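PDB 3OFK: nodulation protein S from Bradyrhizobium sp., which probably acts as a SAM-dependent N-methyltransferase in the synthesis of Nod factors, the lipochitooligosaccharide signals of nodulation. Local coordinates for residues Asp105-Ser110 with Met133-Asp138; Val123-Glu128 with Phe152-Asp157; Asn139-Leu144 with Thr177-Glu182. All blocks are in the same frame, centred on the assembly; numbering follows the deposited sequence.

Interaction 1: Asp105-Ser110 with Met133-Asp138. With SAH (S-adenosyl-L-homocysteine), chain E.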
loop_
_atom_site.group_PDB
_atom_site.type_symbol
_atom_site.label_atom_id
_atom_site.label_comp_id
_atom_site.label_asym_id
_atom_site.label_seq_id
_atom_site.Cartn_x
_atom_site.Cartn_y
_atom_site.Cartn_z
ATOM N N ASP A 105 -1.018 -10.362 8.238
ATOM C CA ASP A 105 -2.054 -9.906 7.376
ATOM C C ASP A 105 -2.650 -8.646 8.028
ATOM O O ASP A 105 -2.766 -8.549 9.263
ATOM C CB ASP A 105 -3.096 -11.022 7.276
ATOM C CG ASP A 105 -4.107 -10.787 6.189
ATOM O OD1 ASP A 105 -4.555 -9.633 5.999
ATOM O OD2 ASP A 105 -4.444 -11.778 5.530
ATOM N N ILE A 106 -3.021 -7.662 7.216
ATOM C CA ILE A 106 -3.645 -6.445 7.771
ATOM C C ILE A 106 -4.946 -6.802 8.539
ATOM O O ILE A 106 -5.298 -6.140 9.523
ATOM C CB ILE A 106 -3.859 -5.365 6.684
ATOM C CG1 ILE A 106 -4.517 -4.101 7.282
ATOM C CG2 ILE A 106 -4.646 -5.901 5.497
ATOM C CD1 ILE A 106 -3.750 -3.491 8.444
ATOM N N LEU A 107 -5.622 -7.872 8.104
ATOM C CA LEU A 107 -6.813 -8.410 8.785
ATOM C C LEU A 107 -6.545 -8.874 10.189
ATOM O O LEU A 107 -7.462 -8.902 11.009
ATOM C CB LEU A 107 -7.400 -9.602 8.013
ATOM C CG LEU A 107 -8.221 -9.284 6.761
ATOM C CD1 LEU A 107 -8.728 -10.591 6.188
ATOM C CD2 LEU A 107 -9.383 -8.345 7.071
ATOM N N GLN A 108 -5.313 -9.276 10.472
ATOM C CA GLN A 108 -4.980 -9.824 11.779
ATOM C C GLN A 108 -4.136 -8.905 12.628
ATOM O O GLN A 108 -3.899 -9.203 13.788
ATOM C CB GLN A 108 -4.284 -11.164 11.618
ATOM C CG GLN A 108 -5.257 -12.345 11.526
ATOM C CD GLN A 108 -4.726 -13.534 12.274
ATOM O OE1 GLN A 108 -3.829 -14.229 11.787
ATOM N NE2 GLN A 108 -5.253 -13.769 13.490
ATOM N N PHE A 109 -3.682 -7.794 12.054
ATOM C CA PHE A 109 -2.788 -6.882 12.749
ATOM C C PHE A 109 -3.583 -6.110 13.779
ATOM O O PHE A 109 -4.565 -5.433 13.450
ATOM C CB PHE A 109 -2.140 -5.914 11.752
ATOM C CG PHE A 109 -1.069 -5.032 12.354
ATOM C CD1 PHE A 109 -0.013 -5.576 13.064
ATOM C CD2 PHE A 109 -1.095 -3.670 12.168
ATOM C CE1 PHE A 109 0.994 -4.760 13.593
ATOM C CE2 PHE A 109 -0.093 -2.858 12.690
ATOM C CZ PHE A 109 0.942 -3.401 13.408
ATOM N N SER A 110 -3.183 -6.235 15.039
ATOM C CA SER A 110 -3.765 -5.417 16.095
ATOM C C SER A 110 -2.634 -4.813 16.912
ATOM O O SER A 110 -1.779 -5.527 17.459
ATOM C CB SER A 110 -4.700 -6.242 16.980
ATOM O OG SER A 110 -4.003 -7.339 17.536
ATOM N N MET A 133 -12.354 -6.305 2.995
ATOM C CA MET A 133 -11.836 -4.953 2.725
ATOM C C MET A 133 -12.307 -3.949 3.778
ATOM O O MET A 133 -11.496 -3.208 4.320
ATOM C CB MET A 133 -12.205 -4.457 1.341
ATOM C CG MET A 133 -11.554 -5.216 0.242
ATOM S SD MET A 133 -11.406 -4.283 -1.316
ATOM C CE MET A 133 -11.123 -5.711 -2.415
ATOM N N ARG A 134 -13.602 -3.959 4.075
ATOM C CA ARG A 134 -14.192 -3.135 5.123
ATOM C C ARG A 134 -13.527 -3.395 6.472
ATOM O O ARG A 134 -13.240 -2.456 7.210
ATOM C CB ARG A 134 -15.690 -3.429 5.261
ATOM C CG ARG A 134 -16.515 -2.987 4.074
ATOM C CD ARG A 134 -17.981 -2.756 4.439
ATOM N NE ARG A 134 -18.492 -1.590 3.709
ATOM C CZ ARG A 134 -18.878 -1.602 2.429
ATOM N NH1 ARG A 134 -19.305 -0.476 1.863
ATOM N NH2 ARG A 134 -18.840 -2.730 1.709
ATOM N N THR A 135 -13.343 -4.665 6.830
ATOM C CA THR A 135 -12.699 -4.993 8.094
ATOM C C THR A 135 -11.288 -4.369 8.139
ATOM O O THR A 135 -10.922 -3.713 9.103
ATOM C CB THR A 135 -12.580 -6.514 8.318
ATOM O OG1 THR A 135 -13.875 -7.057 8.599
ATOM C CG2 THR A 135 -11.669 -6.816 9.502
ATOM N N ALA A 136 -10.508 -4.602 7.101
ATOM C CA ALA A 136 -9.167 -4.013 7.002
ATOM C C ALA A 136 -9.200 -2.475 7.033
ATOM O O ALA A 136 -8.374 -1.842 7.651
ATOM C CB ALA A 136 -8.481 -4.471 5.726
ATOM N N ILE A 137 -10.134 -1.879 6.319
ATOM C CA ILE A 137 -10.280 -0.442 6.343
ATOM C C ILE A 137 -10.631 0.032 7.745
ATOM O O ILE A 137 -10.042 0.996 8.194
ATOM C CB ILE A 137 -11.289 0.040 5.315
ATOM C CG1 ILE A 137 -10.716 -0.163 3.952
ATOM C CG2 ILE A 137 -11.603 1.528 5.478
ATOM C CD1 ILE A 137 -11.701 -0.053 2.892
ATOM N N ASP A 138 -11.527 -0.659 8.457
ATOM C CA ASP A 138 -11.911 -0.205 9.809
ATOM C C ASP A 138 -10.675 -0.223 10.696
ATOM O O ASP A 138 -10.493 0.633 11.580
ATOM C CB ASP A 138 -13.021 -1.086 10.438
ATOM C CG ASP A 138 -14.359 -1.003 9.701
ATOM O OD1 ASP A 138 -14.541 -0.089 8.881
ATOM O OD2 ASP A 138 -15.238 -1.870 9.935
HETATM N N SAH E . 2.919 -0.838 -1.159
HETATM C CA SAH E . 4.028 -1.167 -2.048
HETATM C CB SAH E . 4.008 -2.660 -2.368
HETATM C CG SAH E . 2.857 -3.231 -3.181
HETATM S SD SAH E . 3.063 -4.975 -3.685
HETATM C C SAH E . 4.051 -0.345 -3.347
HETATM O O SAH E . 3.073 0.316 -3.702
HETATM O OXT SAH E . 5.055 -0.332 -4.058
HETATM C "C5'" SAH E . 1.884 -5.654 -2.472
HETATM C "C4'" SAH E . 2.417 -6.092 -1.122
HETATM O "O4'" SAH E . 1.308 -6.341 -0.258
HETATM C "C3'" SAH E . 3.251 -7.372 -1.160
HETATM O "O3'" SAH E . 4.417 -7.214 -0.340
HETATM C "C2'" SAH E . 2.290 -8.422 -0.580
HETATM O "O2'" SAH E . 2.968 -9.475 0.059
HETATM C "C1'" SAH E . 1.514 -7.581 0.396
HETATM N N9 SAH E . 0.200 -8.080 0.860
HETATM C C8 SAH E . -0.768 -8.709 0.118
HETATM N N7 SAH E . -1.825 -8.947 0.923
HETATM C C5 SAH E . -1.560 -8.481 2.156
HETATM C C6 SAH E . -2.359 -8.452 3.299
HETATM N N6 SAH E . -3.580 -9.057 3.267
HETATM N N1 SAH E . -1.833 -7.897 4.439
HETATM C C2 SAH E . -0.561 -7.334 4.415
HETATM N N3 SAH E . 0.205 -7.345 3.254
HETATM C C4 SAH E . -0.298 -7.898 2.128
#

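Interaction 2: Val123-Glu128 with Phe152-Asp157. With SAH (S-adenosyl-L-homocysteine), chain E.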
loop_
_atom_site.group_PDB
_atom_site.type_symbol
_atom_site.label_atom_id
_atom_site.label_comp_id
_atom_site.label_asym_id
_atom_site.label_seq_id
_atom_site.Cartn_x
_atom_site.Cartn_y
_atom_site.Cartn_z
ATOM N N VAL A 123 -2.289 -3.090 -2.418
ATOM C CA VAL A 123 -2.394 -4.233 -1.501
ATOM C C VAL A 123 -3.840 -4.685 -1.218
ATOM O O VAL A 123 -4.099 -5.890 -1.185
ATOM C CB VAL A 123 -1.671 -3.944 -0.173
ATOM C CG1 VAL A 123 -2.241 -2.691 0.476
ATOM C CG2 VAL A 123 -1.835 -5.105 0.741
ATOM N N LEU A 124 -4.778 -3.754 -1.036
ATOM C CA LEU A 124 -6.117 -4.141 -0.536
ATOM C C LEU A 124 -6.913 -5.019 -1.506
ATOM O O LEU A 124 -7.755 -5.802 -1.065
ATOM C CB LEU A 124 -6.949 -2.951 -0.063
ATOM C CG LEU A 124 -6.496 -2.104 1.132
ATOM C CD1 LEU A 124 -7.489 -0.912 1.345
ATOM C CD2 LEU A 124 -6.391 -2.925 2.403
ATOM N N TYR A 125 -6.595 -4.990 -2.798
ATOM C CA TYR A 125 -7.273 -5.903 -3.721
ATOM C C TYR A 125 -6.872 -7.381 -3.597
ATOM O O TYR A 125 -7.518 -8.250 -4.187
ATOM C CB TYR A 125 -7.146 -5.453 -5.173
ATOM C CG TYR A 125 -5.757 -5.126 -5.686
ATOM C CD1 TYR A 125 -4.865 -6.120 -6.074
ATOM C CD2 TYR A 125 -5.360 -3.797 -5.837
ATOM C CE1 TYR A 125 -3.593 -5.788 -6.582
ATOM C CE2 TYR A 125 -4.111 -3.470 -6.336
ATOM C CZ TYR A 125 -3.243 -4.458 -6.701
ATOM O OH TYR A 125 -2.024 -4.080 -7.208
ATOM N N TYR A 126 -5.826 -7.695 -2.834
ATOM C CA TYR A 126 -5.517 -9.113 -2.614
ATOM C C TYR A 126 -6.502 -9.778 -1.640
ATOM O O TYR A 126 -6.536 -10.977 -1.498
ATOM C CB TYR A 126 -4.074 -9.291 -2.124
ATOM C CG TYR A 126 -3.063 -8.960 -3.195
ATOM C CD1 TYR A 126 -2.909 -9.780 -4.312
ATOM C CD2 TYR A 126 -2.278 -7.830 -3.106
ATOM C CE1 TYR A 126 -1.985 -9.476 -5.320
ATOM C CE2 TYR A 126 -1.378 -7.511 -4.106
ATOM C CZ TYR A 126 -1.236 -8.337 -5.198
ATOM O OH TYR A 126 -0.330 -7.980 -6.150
ATOM N N LEU A 127 -7.307 -9.005 -0.958
ATOM C CA LEU A 127 -8.265 -9.606 -0.031
ATOM C C LEU A 127 -9.370 -10.309 -0.843
ATOM O O LEU A 127 -9.602 -9.982 -2.005
ATOM C CB LEU A 127 -8.830 -8.543 0.899
ATOM C CG LEU A 127 -7.795 -7.963 1.864
ATOM C CD1 LEU A 127 -8.351 -6.657 2.435
ATOM C CD2 LEU A 127 -7.435 -8.966 2.964
ATOM N N GLU A 128 -10.033 -11.287 -0.232
ATOM C CA GLU A 128 -10.983 -12.139 -0.947
ATOM C C GLU A 128 -12.340 -11.527 -1.278
ATOM O O GLU A 128 -12.960 -11.913 -2.265
ATOM C CB GLU A 128 -11.251 -13.418 -0.145
ATOM C CG GLU A 128 -10.029 -14.270 0.041
ATOM C CD GLU A 128 -10.334 -15.477 0.899
ATOM O OE1 GLU A 128 -10.211 -15.374 2.142
ATOM O OE2 GLU A 128 -10.713 -16.519 0.320
ATOM N N PHE A 152 -3.678 6.341 0.214
ATOM C CA PHE A 152 -4.138 5.126 -0.420
ATOM C C PHE A 152 -3.862 5.204 -1.890
ATOM O O PHE A 152 -3.979 6.268 -2.503
ATOM C CB PHE A 152 -5.645 4.966 -0.206
ATOM C CG PHE A 152 -6.295 3.966 -1.136
ATOM C CD1 PHE A 152 -6.160 2.577 -0.924
ATOM C CD2 PHE A 152 -7.034 4.414 -2.237
ATOM C CE1 PHE A 152 -6.784 1.667 -1.775
ATOM C CE2 PHE A 152 -7.646 3.507 -3.105
ATOM C CZ PHE A 152 -7.511 2.122 -2.873
ATOM N N GLY A 153 -3.479 4.082 -2.472
ATOM C CA GLY A 153 -3.354 4.029 -3.923
ATOM C C GLY A 153 -3.781 2.679 -4.429
ATOM O O GLY A 153 -3.570 1.692 -3.748
ATOM N N SER A 154 -4.355 2.631 -5.624
ATOM C CA SER A 154 -4.722 1.365 -6.209
ATOM C C SER A 154 -4.989 1.471 -7.722
ATOM O O SER A 154 -5.420 2.509 -8.225
ATOM C CB SER A 154 -5.947 0.813 -5.487
ATOM O OG SER A 154 -6.454 -0.391 -6.069
ATOM N N ALA A 155 -4.655 0.402 -8.433
ATOM C CA ALA A 155 -5.186 0.140 -9.741
ATOM C C ALA A 155 -6.699 0.333 -9.676
ATOM O O ALA A 155 -7.299 0.124 -8.637
ATOM C CB ALA A 155 -4.843 -1.254 -10.147
ATOM N N ARG A 156 -7.297 0.776 -10.773
ATOM C CA ARG A 156 -8.735 1.015 -10.800
ATOM C C ARG A 156 -9.543 -0.273 -10.707
ATOM O O ARG A 156 -9.021 -1.362 -10.955
ATOM C CB ARG A 156 -9.126 1.776 -12.052
ATOM C CG ARG A 156 -8.763 3.253 -11.969
ATOM C CD ARG A 156 -9.112 3.997 -13.249
ATOM N NE ARG A 156 -8.703 5.404 -13.206
ATOM C CZ ARG A 156 -9.338 6.377 -12.543
ATOM N NH1 ARG A 156 -10.439 6.140 -11.838
ATOM N NH2 ARG A 156 -8.863 7.611 -12.585
ATOM N N ASP A 157 -10.826 -0.115 -10.360
ATOM C CA ASP A 157 -11.792 -1.223 -10.269
ATOM C C ASP A 157 -11.738 -2.191 -11.469
ATOM O O ASP A 157 -11.601 -3.429 -11.281
ATOM C CB ASP A 157 -13.228 -0.658 -10.155
ATOM C CG ASP A 157 -13.553 -0.113 -8.766
ATOM O OD1 ASP A 157 -12.740 -0.297 -7.845
ATOM O OD2 ASP A 157 -14.651 0.505 -8.592
HETATM N N SAH E . 2.919 -0.838 -1.159
HETATM C CA SAH E . 4.028 -1.167 -2.048
HETATM C CB SAH E . 4.008 -2.660 -2.368
HETATM C CG SAH E . 2.857 -3.231 -3.181
HETATM S SD SAH E . 3.063 -4.975 -3.685
HETATM C C SAH E . 4.051 -0.345 -3.347
HETATM O O SAH E . 3.073 0.316 -3.702
HETATM O OXT SAH E . 5.055 -0.332 -4.058
HETATM C "C5'" SAH E . 1.884 -5.654 -2.472
HETATM C "C4'" SAH E . 2.417 -6.092 -1.122
HETATM O "O4'" SAH E . 1.308 -6.341 -0.258
HETATM C "C3'" SAH E . 3.251 -7.372 -1.160
HETATM O "O3'" SAH E . 4.417 -7.214 -0.340
HETATM C "C2'" SAH E . 2.290 -8.422 -0.580
HETATM O "O2'" SAH E . 2.968 -9.475 0.059
HETATM C "C1'" SAH E . 1.514 -7.581 0.396
HETATM N N9 SAH E . 0.200 -8.080 0.860
HETATM C C8 SAH E . -0.768 -8.709 0.118
HETATM N N7 SAH E . -1.825 -8.947 0.923
HETATM C C5 SAH E . -1.560 -8.481 2.156
HETATM C C6 SAH E . -2.359 -8.452 3.299
HETATM N N6 SAH E . -3.580 -9.057 3.267
HETATM N N1 SAH E . -1.833 -7.897 4.439
HETATM C C2 SAH E . -0.561 -7.334 4.415
HETATM N N3 SAH E . 0.205 -7.345 3.254
HETATM C C4 SAH E . -0.298 -7.898 2.128
HETATM O O HOH W 1 -4.603 -0.852 -2.091
#

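Interaction 3: Asn139-Leu144 with Thr177-Glu182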
loop_
_atom_site.group_PDB
_atom_site.type_symbol
_atom_site.label_atom_id
_atom_site.label_comp_id
_atom_site.label_asym_id
_atom_site.label_seq_id
_atom_site.Cartn_x
_atom_site.Cartn_y
_atom_site.Cartn_z
ATOM N N ASN A 139 -9.844 -1.237 10.488
ATOM C CA ASN A 139 -8.634 -1.433 11.283
ATOM C C ASN A 139 -7.665 -0.277 11.052
ATOM O O ASN A 139 -7.079 0.252 11.991
ATOM C CB ASN A 139 -7.986 -2.779 10.911
ATOM C CG ASN A 139 -6.898 -3.237 11.917
ATOM O OD1 ASN A 139 -6.828 -2.781 13.066
ATOM N ND2 ASN A 139 -6.049 -4.160 11.467
ATOM N N MET A 140 -7.485 0.077 9.775
ATOM C CA MET A 140 -6.647 1.203 9.386
ATOM C C MET A 140 -7.187 2.524 9.988
ATOM O O MET A 140 -6.408 3.321 10.560
ATOM C CB MET A 140 -6.555 1.294 7.860
ATOM C CG MET A 140 -5.806 0.180 7.238
ATOM S SD MET A 140 -5.405 0.565 5.521
ATOM C CE MET A 140 -7.008 0.662 4.702
ATOM N N VAL A 141 -8.504 2.741 9.898
ATOM C CA VAL A 141 -9.107 3.962 10.448
ATOM C C VAL A 141 -8.819 4.022 11.945
ATOM O O VAL A 141 -8.353 5.048 12.445
ATOM C CB VAL A 141 -10.630 4.048 10.189
ATOM C CG1 VAL A 141 -11.275 5.243 10.972
ATOM C CG2 VAL A 141 -10.883 4.152 8.705
ATOM N N LYS A 142 -9.062 2.902 12.629
ATOM C CA LYS A 142 -8.836 2.807 14.065
ATOM C C LYS A 142 -7.395 3.145 14.456
ATOM O O LYS A 142 -7.185 3.808 15.473
ATOM C CB LYS A 142 -9.210 1.417 14.588
ATOM C CG LYS A 142 -8.811 1.157 16.053
ATOM C CD LYS A 142 -9.155 -0.291 16.463
ATOM C CE LYS A 142 -7.979 -0.969 17.174
ATOM N NZ LYS A 142 -6.861 -1.223 16.216
ATOM N N MET A 143 -6.415 2.679 13.666
ATOM C CA MET A 143 -4.985 2.972 13.946
ATOM C C MET A 143 -4.482 4.371 13.482
ATOM O O MET A 143 -3.285 4.658 13.616
ATOM C CB MET A 143 -4.071 1.922 13.286
ATOM C CG MET A 143 -4.192 0.494 13.810
ATOM S SD MET A 143 -3.015 -0.582 12.918
ATOM C CE MET A 143 -3.679 -0.709 11.299
ATOM N N LEU A 144 -5.347 5.202 12.893
ATOM C CA LEU A 144 -4.949 6.580 12.541
ATOM C C LEU A 144 -4.939 7.439 13.811
ATOM O O LEU A 144 -5.872 7.354 14.612
ATOM C CB LEU A 144 -5.890 7.206 11.503
ATOM C CG LEU A 144 -5.447 7.306 10.047
ATOM C CD1 LEU A 144 -6.467 8.084 9.203
ATOM C CD2 LEU A 144 -4.060 7.950 9.935
ATOM N N THR A 177 -14.134 7.098 2.355
ATOM C CA THR A 177 -14.769 8.408 2.506
ATOM C C THR A 177 -15.886 8.454 3.589
ATOM O O THR A 177 -16.239 9.541 4.081
ATOM C CB THR A 177 -15.309 8.945 1.115
ATOM O OG1 THR A 177 -14.249 8.942 0.139
ATOM C CG2 THR A 177 -15.908 10.384 1.243
ATOM N N GLU A 178 -16.432 7.285 3.942
ATOM C CA GLU A 178 -17.470 7.150 4.974
ATOM C C GLU A 178 -16.901 7.421 6.354
ATOM O O GLU A 178 -17.624 7.844 7.255
ATOM C CB GLU A 178 -18.069 5.722 4.986
ATOM C CG GLU A 178 -18.780 5.262 3.691
ATOM C CD GLU A 178 -18.945 3.734 3.577
ATOM O OE1 GLU A 178 -19.241 3.251 2.458
ATOM O OE2 GLU A 178 -18.789 3.018 4.590
ATOM N N ALA A 179 -15.614 7.119 6.532
ATOM C CA ALA A 179 -14.955 7.322 7.823
ATOM C C ALA A 179 -13.966 8.516 7.821
ATOM O O ALA A 179 -13.697 9.111 8.877
ATOM C CB ALA A 179 -14.238 6.031 8.240
ATOM N N LEU A 180 -13.445 8.860 6.645
ATOM C CA LEU A 180 -12.350 9.835 6.526
ATOM C C LEU A 180 -12.692 10.938 5.543
ATOM O O LEU A 180 -13.602 10.788 4.738
ATOM C CB LEU A 180 -11.053 9.153 6.077
ATOM C CG LEU A 180 -10.502 8.026 6.962
ATOM C CD1 LEU A 180 -9.296 7.350 6.267
ATOM C CD2 LEU A 180 -10.100 8.566 8.311
ATOM N N THR A 181 -11.936 12.034 5.618
ATOM C CA THR A 181 -12.125 13.207 4.770
ATOM C C THR A 181 -11.072 13.218 3.645
ATOM O O THR A 181 -9.869 13.210 3.904
ATOM C CB THR A 181 -12.035 14.514 5.616
ATOM O OG1 THR A 181 -13.116 14.567 6.565
ATOM C CG2 THR A 181 -12.089 15.786 4.736
ATOM N N GLU A 182 -11.515 13.199 2.393
ATOM C CA GLU A 182 -10.579 13.251 1.268
ATOM C C GLU A 182 -9.935 14.641 1.205
ATOM O O GLU A 182 -10.657 15.651 1.157
ATOM C CB GLU A 182 -11.265 12.935 -0.067
ATOM C CG GLU A 182 -10.247 12.741 -1.197
ATOM C CD GLU A 182 -10.867 12.369 -2.539
ATOM O OE1 GLU A 182 -11.689 11.430 -2.605
ATOM O OE2 GLU A 182 -10.502 12.997 -3.547
#

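Interaction 1: Asp105-Ser110 with Met133-Asp138
Ile106 and Leu107, in the loop after strand 99-103, meet Thr135 and Ala136 on helix 130-142 through four side chains and no hydrogen bond between the segments. The inner part is buried: the CG2 branch of Ile106 approaches CB of Ala136 at 4.1 Å. With CG1 anti to the backbone N (chi1 180°), CG2 falls between N and the carbonyl carbon, a position from which it also reaches N1 of the SAH adenine at 3.6 Å. The same methyl touches both the adenine and the helix. On the outer side, Leu107 and Thr135 cross at about a right angle, with Leu107 CD2 3.7 Å from Thr135 CG2. This pair is close but lies toward solvent, since Thr135 is exposed and Leu107 partly so.

Asp105 OD1 and Ile106 N turn to the ligand. Asp105 OD1 accepts from SAH N6 at 3.0 Å and from Leu107 N at 2.9 Å, the latter bond forming an Asx turn; Leu107 N approaches from above the carboxylate, 39° out of its plane. Ile106 N donates to SAH N1 at 3.0 Å. The exocyclic amino group N6 as donor and ring N1 as acceptor are both matched. Between loop and helix the side chains meet through carbon alone, whereas the polar bonds go to SAH, an arrangement consistent with adenine recognition through Asp105 OD1 and Ile106 N.

Interaction 2: Val123-Glu128 with Phe152-Asp157
Leu124 and Tyr125 lie in a short 3-10 turn, 124-126, that packs against Phe152, Ser154 and Ala155 of an extended strand. The turn is defined by Tyr126 N bonding to Val123 O at 3.0 Å and Leu127 N to Leu124 O. No direct hydrogen bond joins the segments; instead one water accepts from Leu124 N at 3.1 Å and donates to Gly153 O at 3.2 Å, bridging the two backbones.

Among the side chains, Leu124 CD1 comes to 4.1 Å from Phe152 CE1, the two side chains crossing obliquely. Tyr125 takes a chi1 of 51°, with CG between the backbone N and the carbonyl carbon, which brings the ring edge to Ser154: OG lies in the ring plane, 3.6 Å from Tyr125 CD2. The hydroxyl donates to Ala155 O at 2.8 Å, on a lone pair in the carbonyl plane, and this bond fixes its orientation.

In the Rossmann-like methyltransferase fold, the turn follows strand 115-121 and the partner is the neighbouring parallel strand 148-155, so the contact spans the C-terminal ends of both. Glu122 OE1 ties them further, accepting from Ala155 N and hydrogen-bonding Tyr125 OH. Val123, Tyr126 and Leu127 line the cofactor pocket: Val123 CG2 sits over the adenine face, 3.5 Å from SAH C4, and Tyr126 CD2 is 3.7 Å from SAH C8, while Leu127 CD2 approaches the amine N6.

Interaction 3: Asn139-Leu144 with Thr177-Glu182
No ring, amide or other flat side group meets its counterpart where Val141 packs on Ala179 and Leu144 on Leu180; the contact is aliphatic throughout. Val141 sets both of its methyls against one carbon: CG2 is 3.9 Å and CG1 4.1 Å from Ala179 CB. A chi1 of 171° puts CG1 anti to the backbone N and CG2 anti to the carbonyl carbon, turning the fork toward the other segment. The CA atoms of Val141 and Ala179 are the nearest CA pair, 7.2 Å apart.

The C-terminal part of helix 130-142 lies beside the weakly bonded turn at 177-179. Helix 130-142 is the connection between parallel strands 115-121 and 148-155 in a beta-alpha-beta crossover, and helix 169-179 leads into edge strand 181-189. Met140 of the one helix rests on Val120 of strand 115-121 and Thr177 of the other on Phe202 of strand 196-203; with the two helices also touching each other, this is consistent with one shared face of the mixed sheet of this Rossmann-like fold.

Farther along both segments, Leu144 CD1 reaches Leu180 CD2 at 3.8 Å, with Leu180 CD1 slightly farther, and the two side chains approach at a slant. Leu180 also has Val141 CG2 4.3 Å from its CG, so it touches both Val141 and Leu144. On the sheet side, Leu180 touches Phe202 as well, and Leu144 touches Ile118 of strand 115-121.

Interactions 1 and 3 both use helix 130-142, in adjoining parts, residues 133-138 and 139-142, and their centres lie about 12 Å apart; interaction 2 is about 13 Å from interaction 1 and 16 Å from interaction 3, centre to centre. Along the chain, interaction 1 closes before interaction 3 opens, whereas interaction 2 crosses both. Direct bridges join them: Leu127 CD2 packs on Leu107 CD1 at 3.8 Å, Leu124 CD1 touches Met140 CE, and Asn139 ND2 probably donates to Ile106 O and Phe109 O. The helix thus connects the adenine-binding loop and the cofactor-lining turn, both touching SAH, to helix 169-179, which precedes strand 181-189; interactions 2 and 3 both reach the same sheet.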